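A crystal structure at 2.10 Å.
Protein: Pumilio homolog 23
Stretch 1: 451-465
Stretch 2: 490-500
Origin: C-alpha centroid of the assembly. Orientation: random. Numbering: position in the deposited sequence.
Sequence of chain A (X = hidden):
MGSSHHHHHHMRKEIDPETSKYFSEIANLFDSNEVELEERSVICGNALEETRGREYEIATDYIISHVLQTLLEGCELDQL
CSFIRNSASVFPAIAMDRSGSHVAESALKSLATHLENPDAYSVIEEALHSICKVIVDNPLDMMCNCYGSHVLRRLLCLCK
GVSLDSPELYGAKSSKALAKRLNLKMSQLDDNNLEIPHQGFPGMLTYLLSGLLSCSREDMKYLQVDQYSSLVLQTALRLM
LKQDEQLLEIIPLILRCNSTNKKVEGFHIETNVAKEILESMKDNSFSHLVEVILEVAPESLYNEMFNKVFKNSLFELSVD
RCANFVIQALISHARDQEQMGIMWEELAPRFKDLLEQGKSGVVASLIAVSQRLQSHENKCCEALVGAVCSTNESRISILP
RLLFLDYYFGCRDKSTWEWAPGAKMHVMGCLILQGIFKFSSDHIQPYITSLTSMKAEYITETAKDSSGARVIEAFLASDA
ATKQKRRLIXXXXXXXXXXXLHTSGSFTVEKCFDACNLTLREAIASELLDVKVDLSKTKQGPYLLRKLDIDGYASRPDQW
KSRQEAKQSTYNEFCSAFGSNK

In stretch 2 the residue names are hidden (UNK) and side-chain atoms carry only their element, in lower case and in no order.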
ATOM      1  N   LEU A 451      -7.946  28.634  -0.040  1.00 15.24           N
ATOM      2  CA  LEU A 451      -7.164  28.242  -1.213  1.00 16.77           C
ATOM      3  C   LEU A 451      -7.250  29.297  -2.309  1.00 18.04           C
ATOM      4  O   LEU A 451      -6.230  29.664  -2.906  1.00 17.68           O
ATOM      5  CB  LEU A 451      -7.633  26.888  -1.758  1.00 16.74           C
ATOM      6  CG  LEU A 451      -6.899  26.412  -3.027  1.00 18.44           C
ATOM      7  CD1 LEU A 451      -5.438  26.066  -2.730  1.00 17.24           C
ATOM      8  CD2 LEU A 451      -7.586  25.207  -3.666  1.00 16.40           C
ATOM      9  N   THR A 452      -8.466  29.766  -2.625  1.00 16.88           N
ATOM     10  CA  THR A 452      -8.594  30.718  -3.732  1.00 18.02           C
ATOM     11  C   THR A 452      -8.110  32.114  -3.369  1.00 18.72           C
ATOM     12  O   THR A 452      -7.927  32.933  -4.279  1.00 22.09           O
ATOM     13  CB  THR A 452     -10.035  30.822  -4.236  1.00 17.59           C
ATOM     14  OG1 THR A 452     -10.890  31.257  -3.169  1.00 20.31           O
ATOM     15  CG2 THR A 452     -10.516  29.477  -4.774  1.00 18.64           C
ATOM     16  N   SER A 453      -7.910  32.402  -2.076  1.00 17.67           N
ATOM     17  CA  SER A 453      -7.342  33.678  -1.637  1.00 18.97           C
ATOM     18  C   SER A 453      -5.829  33.721  -1.707  1.00 21.26           C
ATOM     19  O   SER A 453      -5.267  34.816  -1.676  1.00 21.41           O
ATOM     20  CB  SER A 453      -7.731  33.994  -0.188  1.00 21.28           C
ATOM     21  OG  SER A 453      -9.116  34.259  -0.093  1.00 36.25           O
ATOM     22  N   MET A 454      -5.158  32.569  -1.730  1.00 20.69           N
ATOM     23  CA  MET A 454      -3.701  32.563  -1.692  1.00 21.79           C
ATOM     24  C   MET A 454      -3.150  33.374  -2.858  1.00 23.77           C
ATOM     25  O   MET A 454      -3.701  33.358  -3.962  1.00 19.68           O
ATOM     26  CB  MET A 454      -3.159  31.125  -1.740  1.00 18.22           C
ATOM     27  CG  MET A 454      -3.335  30.340  -0.437  1.00 21.44           C
ATOM     28  SD  MET A 454      -2.954  28.582  -0.653  1.00 26.96           S
ATOM     29  CE  MET A 454      -1.317  28.650  -1.358  1.00 24.59           C
ATOM     30  N   LYS A 455      -2.068  34.104  -2.602  1.00 21.56           N
ATOM     31  CA  LYS A 455      -1.537  34.969  -3.638  1.00 25.15           C
ATOM     32  C   LYS A 455      -0.866  34.130  -4.718  1.00 24.45           C
ATOM     33  O   LYS A 455      -0.512  32.962  -4.511  1.00 23.15           O
ATOM     34  CB  LYS A 455      -0.561  35.988  -3.047  1.00 32.44           C
ATOM     35  CG  LYS A 455       0.645  35.373  -2.365  1.00 36.43           C
ATOM     36  CD  LYS A 455       1.504  36.457  -1.715  1.00 45.63           C
ATOM     37  CE  LYS A 455       2.666  35.856  -0.944  1.00 51.24           C
ATOM     38  NZ  LYS A 455       3.530  36.900  -0.314  1.00 56.28           N
ATOM     39  N   ALA A 456      -0.698  34.750  -5.890  1.00 20.67           N
ATOM     40  CA  ALA A 456      -0.253  34.029  -7.080  1.00 19.92           C
ATOM     41  C   ALA A 456       1.021  33.238  -6.822  1.00 23.96           C
ATOM     42  O   ALA A 456       1.128  32.072  -7.224  1.00 25.57           O
ATOM     43  CB  ALA A 456      -0.050  35.016  -8.243  1.00 21.89           C
ATOM     44  N   GLU A 457       1.989  33.829  -6.118  1.00 23.32           N
ATOM     45  CA  GLU A 457       3.257  33.120  -5.962  1.00 29.70           C
ATOM     46  C   GLU A 457       3.109  31.878  -5.085  1.00 23.47           C
ATOM     47  O   GLU A 457       3.752  30.852  -5.349  1.00 25.51           O
ATOM     48  CB  GLU A 457       4.331  34.057  -5.420  1.00 36.68           C
ATOM     49  CG  GLU A 457       4.056  34.634  -4.069  1.00 50.93           C
ATOM     50  CD  GLU A 457       5.164  35.573  -3.632  1.00 62.12           C
ATOM     51  OE1 GLU A 457       6.252  35.071  -3.255  1.00 59.00           O
ATOM     52  OE2 GLU A 457       4.944  36.809  -3.691  1.00 62.57           O
ATOM     53  N   TYR A 458       2.271  31.938  -4.043  1.00 19.78           N
ATOM     54  CA  TYR A 458       2.035  30.744  -3.229  1.00 21.41           C
ATOM     55  C   TYR A 458       1.278  29.669  -4.014  1.00 24.28           C
ATOM     56  O   TYR A 458       1.589  28.477  -3.900  1.00 20.35           O
ATOM     57  CB  TYR A 458       1.257  31.100  -1.960  1.00 23.07           C
ATOM     58  CG  TYR A 458       2.026  31.872  -0.891  1.00 28.13           C
ATOM     59  CD1 TYR A 458       3.394  32.095  -0.991  1.00 31.28           C
ATOM     60  CD2 TYR A 458       1.363  32.360   0.235  1.00 34.62           C
ATOM     61  CE1 TYR A 458       4.084  32.804  -0.001  1.00 34.95           C
ATOM     62  CE2 TYR A 458       2.035  33.054   1.224  1.00 34.98           C
ATOM     63  CZ  TYR A 458       3.391  33.273   1.104  1.00 44.20           C
ATOM     64  OH  TYR A 458       4.041  33.968   2.099  1.00 58.74           O
ATOM     65  N   ILE A 459       0.273  30.070  -4.808  1.00 23.41           N
ATOM     66  CA  ILE A 459      -0.480  29.104  -5.608  1.00 23.50           C
ATOM     67  C   ILE A 459       0.414  28.453  -6.661  1.00 21.38           C
ATOM     68  O   ILE A 459       0.316  27.246  -6.911  1.00 19.39           O
ATOM     69  CB  ILE A 459      -1.715  29.777  -6.246  1.00 26.53           C
ATOM     70  CG1 ILE A 459      -2.763  30.093  -5.178  1.00 38.21           C
ATOM     71  CG2 ILE A 459      -2.340  28.876  -7.291  1.00 33.15           C
ATOM     72  CD1 ILE A 459      -4.073  30.711  -5.721  1.00 41.05           C
ATOM     73  N   THR A 460       1.293  29.228  -7.305  1.00 20.16           N
ATOM     74  CA  THR A 460       2.189  28.612  -8.285  1.00 20.93           C
ATOM     75  C   THR A 460       3.196  27.696  -7.601  1.00 20.53           C
ATOM     76  O   THR A 460       3.494  26.607  -8.105  1.00 22.37           O
ATOM     77  CB  THR A 460       2.915  29.672  -9.120  1.00 21.63           C
ATOM     78  OG1 THR A 460       3.778  30.429  -8.276  1.00 35.87           O
ATOM     79  CG2 THR A 460       1.930  30.605  -9.773  1.00 20.73           C
ATOM     80  N   GLU A 461       3.719  28.105  -6.440  1.00 20.32           N
ATOM     81  CA  GLU A 461       4.578  27.207  -5.672  1.00 25.14           C
ATOM     82  C   GLU A 461       3.856  25.909  -5.320  1.00 25.70           C
ATOM     83  O   GLU A 461       4.459  24.826  -5.343  1.00 20.28           O
ATOM     84  CB  GLU A 461       5.067  27.894  -4.397  1.00 24.79           C
ATOM     85  CG  GLU A 461       6.068  28.992  -4.642  1.00 34.61           C
ATOM     86  CD  GLU A 461       7.396  28.454  -5.122  1.00 37.59           C
ATOM     87  OE1 GLU A 461       8.224  28.083  -4.260  1.00 39.72           O
ATOM     88  OE2 GLU A 461       7.599  28.386  -6.356  1.00 35.92           O
ATOM     89  N   THR A 462       2.566  25.998  -4.974  1.00 28.79           N
ATOM     90  CA  THR A 462       1.793  24.798  -4.666  1.00 19.67           C
ATOM     91  C   THR A 462       1.678  23.900  -5.889  1.00 21.72           C
ATOM     92  O   THR A 462       1.857  22.680  -5.801  1.00 19.73           O
ATOM     93  CB  THR A 462       0.399  25.183  -4.157  1.00 21.11           C
ATOM     94  OG1 THR A 462       0.525  26.077  -3.041  1.00 18.81           O
ATOM     95  CG2 THR A 462      -0.411  23.924  -3.740  1.00 16.44           C
ATOM     96  N   ALA A 463       1.397  24.499  -7.052  1.00 21.23           N
ATOM     97  CA  ALA A 463       1.247  23.722  -8.278  1.00 21.65           C
ATOM     98  C   ALA A 463       2.543  23.021  -8.667  1.00 23.41           C
ATOM     99  O   ALA A 463       2.508  21.936  -9.254  1.00 21.12           O
ATOM    100  CB  ALA A 463       0.783  24.627  -9.417  1.00 19.68           C
ATOM    101  N   LYS A 464       3.686  23.618  -8.351  1.00 19.12           N
ATOM    102  CA  LYS A 464       4.979  23.030  -8.674  1.00 24.77           C
ATOM    103  C   LYS A 464       5.396  21.942  -7.700  1.00 27.19           C
ATOM    104  O   LYS A 464       6.462  21.356  -7.880  1.00 26.33           O
ATOM    105  CB  LYS A 464       6.061  24.112  -8.704  1.00 21.73           C
ATOM    106  CG  LYS A 464       5.824  25.192  -9.760  1.00 29.01           C
ATOM    107  CD  LYS A 464       6.915  26.253  -9.723  1.00 28.48           C
ATOM    108  CE  LYS A 464       6.497  27.455 -10.559  1.00 41.75           C
ATOM    109  NZ  LYS A 464       7.502  28.557 -10.544  1.00 51.04           N
ATOM    110  N   ASP A 465       4.604  21.676  -6.672  1.00 25.79           N
ATOM    111  CA  ASP A 465       4.922  20.660  -5.679  1.00 25.46           C
ATOM    112  C   ASP A 465       4.159  19.391  -6.029  1.00 24.94           C
ATOM    113  O   ASP A 465       2.964  19.449  -6.334  1.00 23.82           O
ATOM    114  CB  ASP A 465       4.554  21.141  -4.271  1.00 25.63           C
ATOM    115  CG  ASP A 465       4.918  20.133  -3.190  1.00 28.16           C
ATOM    116  OD1 ASP A 465       4.171  19.144  -2.999  1.00 24.34           O
ATOM    117  OD2 ASP A 465       5.946  20.339  -2.522  1.00 27.52           O
ATOM    118  N   UNK A 490      -6.502  31.720 -12.994  1.00 21.33           N
ATOM    119  CA  UNK A 490      -5.922  32.969 -13.487  1.00 17.79           C
ATOM    120  C   UNK A 490      -4.637  33.308 -12.742  1.00 20.77           C
ATOM    121  O   UNK A 490      -3.686  33.837 -13.332  1.00 19.27           O
ATOM    122  c   UNK A 490      -6.963  34.108 -13.405  1.00 20.83           C
ATOM    123  c   UNK A 490      -9.262  34.763 -14.356  1.00 21.16           C
ATOM    124  c   UNK A 490      -6.299  35.492 -13.559  1.00 18.42           C
ATOM    125  c   UNK A 490      -8.012  33.896 -14.495  1.00 18.90           C
ATOM    126  N   UNK A 491      -4.559  32.982 -11.453  1.00 18.22           N
ATOM    127  CA  UNK A 491      -3.323  33.315 -10.757  1.00 24.98           C
ATOM    128  C   UNK A 491      -2.166  32.388 -11.123  1.00 26.81           C
ATOM    129  O   UNK A 491      -1.042  32.628 -10.673  1.00 26.32           O
ATOM    130  c   UNK A 491      -4.410  34.781  -7.331  1.00 19.98           C
ATOM    131  c   UNK A 491      -3.562  33.331  -9.245  1.00 18.12           C
ATOM    132  c   UNK A 491      -5.602  33.984  -6.819  1.00 15.78           C
ATOM    133  c   UNK A 491      -4.260  34.644  -8.824  1.00 17.61           C
ATOM    134  n   UNK A 491      -5.919  34.409  -5.414  1.00 18.17           N
ATOM    135  N   UNK A 492      -2.396  31.360 -11.937  1.00 20.90           N
ATOM    136  CA  UNK A 492      -1.297  30.567 -12.476  1.00 23.45           C
ATOM    137  C   UNK A 492      -0.767  31.109 -13.798  1.00 25.96           C
ATOM    138  O   UNK A 492       0.228  30.575 -14.309  1.00 24.47           O
ATOM    139  c   UNK A 492      -0.818  28.238 -10.486  1.00 24.16           C
ATOM    140  c   UNK A 492      -1.722  29.111 -12.664  1.00 19.03           C
ATOM    141  c   UNK A 492      -2.518  26.923 -11.740  1.00 19.52           C
ATOM    142  c   UNK A 492      -2.041  28.322 -11.391  1.00 21.21           C
ATOM    143  N   UNK A 493      -1.400  32.147 -14.354  1.00 21.68           N
ATOM    144  CA  UNK A 493      -0.979  32.689 -15.640  1.00 28.48           C
ATOM    145  C   UNK A 493       0.467  33.152 -15.577  1.00 31.42           C
ATOM    146  O   UNK A 493       0.919  33.710 -14.573  1.00 28.82           O
ATOM    147  c   UNK A 493      -3.265  33.434 -16.530  1.00 39.08           C
ATOM    148  c   UNK A 493      -1.874  33.855 -16.064  1.00 30.12           C
ATOM    149  c   UNK A 493      -3.999  34.564 -17.260  1.00 40.89           C
ATOM    150  n   UNK A 493      -3.285  36.007 -20.569  1.00 34.99           N
ATOM    151  c   UNK A 493      -3.938  35.700 -19.452  1.00 40.43           C
ATOM    152  n   UNK A 493      -5.175  36.147 -19.269  1.00 34.16           N
ATOM    153  n   UNK A 493      -3.359  34.943 -18.519  1.00 41.52           N
ATOM    154  N   UNK A 494       1.193  32.925 -16.660  1.00 26.22           N
ATOM    155  CA  UNK A 494       2.614  33.180 -16.675  1.00 26.19           C
ATOM    156  C   UNK A 494       3.455  32.031 -16.176  1.00 30.18           C
ATOM    157  O   UNK A 494       4.688  32.097 -16.272  1.00 27.60           O
ATOM    158  N   UNK A 495       2.839  30.968 -15.660  1.00 27.00           N
ATOM    159  CA  UNK A 495       3.593  29.846 -15.120  1.00 27.66           C
ATOM    160  C   UNK A 495       3.220  28.522 -15.748  1.00 26.01           C
ATOM    161  O   UNK A 495       3.750  27.484 -15.335  1.00 24.86           O
ATOM    162  n   UNK A 495       5.391  32.307 -11.850  1.00 37.79           N
ATOM    163  c   UNK A 495       5.319  31.050 -12.403  1.00 33.01           C
ATOM    164  n   UNK A 495       3.398  32.073 -12.600  1.00 36.81           N
ATOM    165  c   UNK A 495       3.414  29.762 -13.597  1.00 26.12           C
ATOM    166  c   UNK A 495       4.059  30.895 -12.871  1.00 32.21           C
ATOM    167  c   UNK A 495       4.218  32.903 -11.980  1.00 35.14           C
ATOM    168  N   UNK A 496       2.317  28.520 -16.723  1.00 24.75           N
ATOM    169  CA  UNK A 496       1.921  27.246 -17.298  1.00 25.64           C
ATOM    170  C   UNK A 496       3.069  26.600 -18.059  1.00 28.04           C
ATOM    171  O   UNK A 496       3.161  25.367 -18.096  1.00 31.81           O
ATOM    172  c   UNK A 496      -0.554  27.750 -17.415  1.00 24.35           C
ATOM    173  c   UNK A 496      -1.065  29.040 -17.389  1.00 19.13           C
ATOM    174  c   UNK A 496      -2.231  29.328 -16.654  1.00 21.63           C
ATOM    175  c   UNK A 496      -1.199  26.757 -16.681  1.00 19.82           C
ATOM    176  c   UNK A 496      -2.867  28.324 -15.936  1.00 21.16           C
ATOM    177  c   UNK A 496      -2.352  27.037 -15.949  1.00 25.82           C
ATOM    178  c   UNK A 496       0.696  27.434 -18.192  1.00 21.78           C
ATOM    179  N   UNK A 497       3.956  27.406 -18.649  1.00 27.62           N
ATOM    180  CA  UNK A 497       5.101  26.839 -19.349  1.00 25.45           C
ATOM    181  C   UNK A 497       6.009  26.054 -18.418  1.00 26.40           C
ATOM    182  O   UNK A 497       6.341  24.896 -18.680  1.00 31.24           O
ATOM    183  N   UNK A 498       6.395  26.674 -17.297  1.00 27.37           N
ATOM    184  CA  UNK A 498       7.244  25.997 -16.323  1.00 33.03           C
ATOM    185  C   UNK A 498       6.543  24.779 -15.731  1.00 34.67           C
ATOM    186  O   UNK A 498       7.162  23.722 -15.557  1.00 31.77           O
ATOM    187  c   UNK A 498       8.899  27.287 -13.050  1.00 58.41           C
ATOM    188  o   UNK A 498       8.502  28.476 -13.087  1.00 57.23           O
ATOM    189  c   UNK A 498       7.653  26.977 -15.224  1.00 39.48           C
ATOM    190  c   UNK A 498       8.681  26.409 -14.267  1.00 51.94           C
ATOM    191  o   UNK A 498       9.464  26.780 -12.056  1.00 61.87           O
ATOM    192  N   UNK A 499       5.241  24.897 -15.445  1.00 26.24           N
ATOM    193  CA  UNK A 499       4.498  23.768 -14.895  1.00 27.54           C
ATOM    194  C   UNK A 499       4.478  22.583 -15.850  1.00 28.26           C
ATOM    195  O   UNK A 499       4.550  21.425 -15.414  1.00 33.02           O
ATOM    196  c   UNK A 499       3.095  23.822 -12.126  1.00 31.07           C
ATOM    197  c   UNK A 499       3.067  24.193 -14.569  1.00 33.77           C
ATOM    198  c   UNK A 499       1.360  25.307 -13.181  1.00 33.19           C
ATOM    199  c   UNK A 499       2.810  24.837 -13.223  1.00 34.45           C
ATOM    200  N   UNK A 500       4.340  22.843 -17.155  1.00 24.82           N
ATOM    201  CA  UNK A 500       4.248  21.741 -18.109  1.00 27.19           C
ATOM    202  C   UNK A 500       5.523  20.911 -18.122  1.00 26.75           C
ATOM    203  O   UNK A 500       5.478  19.709 -18.420  1.00 30.74           O
ATOM    204  c   UNK A 500       3.950  22.273 -19.515  1.00 31.13           C
ATOM    205  o   UNK A 500       5.084  22.916 -20.074  1.00 34.26           O
TER

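Position 490 carries four side-chain carbons, forked at the first, with one arm two carbons long; it touches nothing on stretch 1. This is Ile490, whose carbonyl opens a type I turn by accepting the backbone N of position 493.

At 491 four carbons run in a row and end in a nitrogen that meets the carbonyl O atoms of Thr452 and Met454; this is Lys491. Its NZ donates to Thr452 O at 2.7 Å and to Met454 O at 2.9 Å. Thr452 O belongs to the helix at the start of stretch 1 and Met454 O to the loop that follows, both ahead of helix 456-463, and a long chain with a charged tip can reach both. On the way its aliphatic part packs on stretch 1, with CE 3.8 Å from Ile459 CD1 and CB 4.0 Å from Ala456 CB.

Position 492 has four carbons forked at the second, the tip against Ile459, Thr460 and Ala463, which makes it Leu492. Its CD2 lies 3.6 Å from Ile459 CG2, 3.7 Å from Thr460 CG2 and 4.1 Å from Ala463 CB, an apolar tip in a buried apolar setting.

At 493 three carbons, a nitrogen and a carbon bearing two more nitrogens form a guanidinium group that touches nothing on stretch 1: Arg493, exposed and pointing away from it.

Position 494 has no side-chain atoms and is Gly494. Its phi of 87° in a type II turn would jam a CB against the carbonyl O of Arg493.

At 495 one carbon leads to a five-membered ring of three carbons and two nitrogens, one face of it covered by Thr460 CG2, so this is His495, at the N-cap of the following helix. Thr460 CG2 sits 3.8 Å from the ring centroid, in a CH-pi contact.

Position 496 bears one carbon and a six-carbon ring, buried but out of reach of stretch 1: Phe496. Position 497, without a side chain, is Gly497, also buried.

At 498 three carbons, the last carrying two oxygens, one of them at Lys464 NZ, identify Glu498. Its extended chain brings OE1 2.7 Å from Lys464 NZ, a salt bridge at an exposed site.

Position 499, four carbons forked at the second with the tip at Ala463 and Lys464, is Leu499. Its buried CD2 lies 3.7 Å from Ala463 CB, whose small methyl allows close approach.

Position 500, one carbon and one oxygen out of reach of stretch 1, is Ser500; its OG donates to Gly497 O at 2.7 Å, satisfying a buried hydroxyl within its own helix.

The contact thus joins polar anchors to an apolar middle. Lys491 ties down the carbonyls before helix 456-463, Leu492 and Leu499 pack against that helix, and Glu498 pairs with Lys464 just beyond its end. Together the stretches bury 593 Å².

Stretch 2 (490-500) IKLRGHFGELS
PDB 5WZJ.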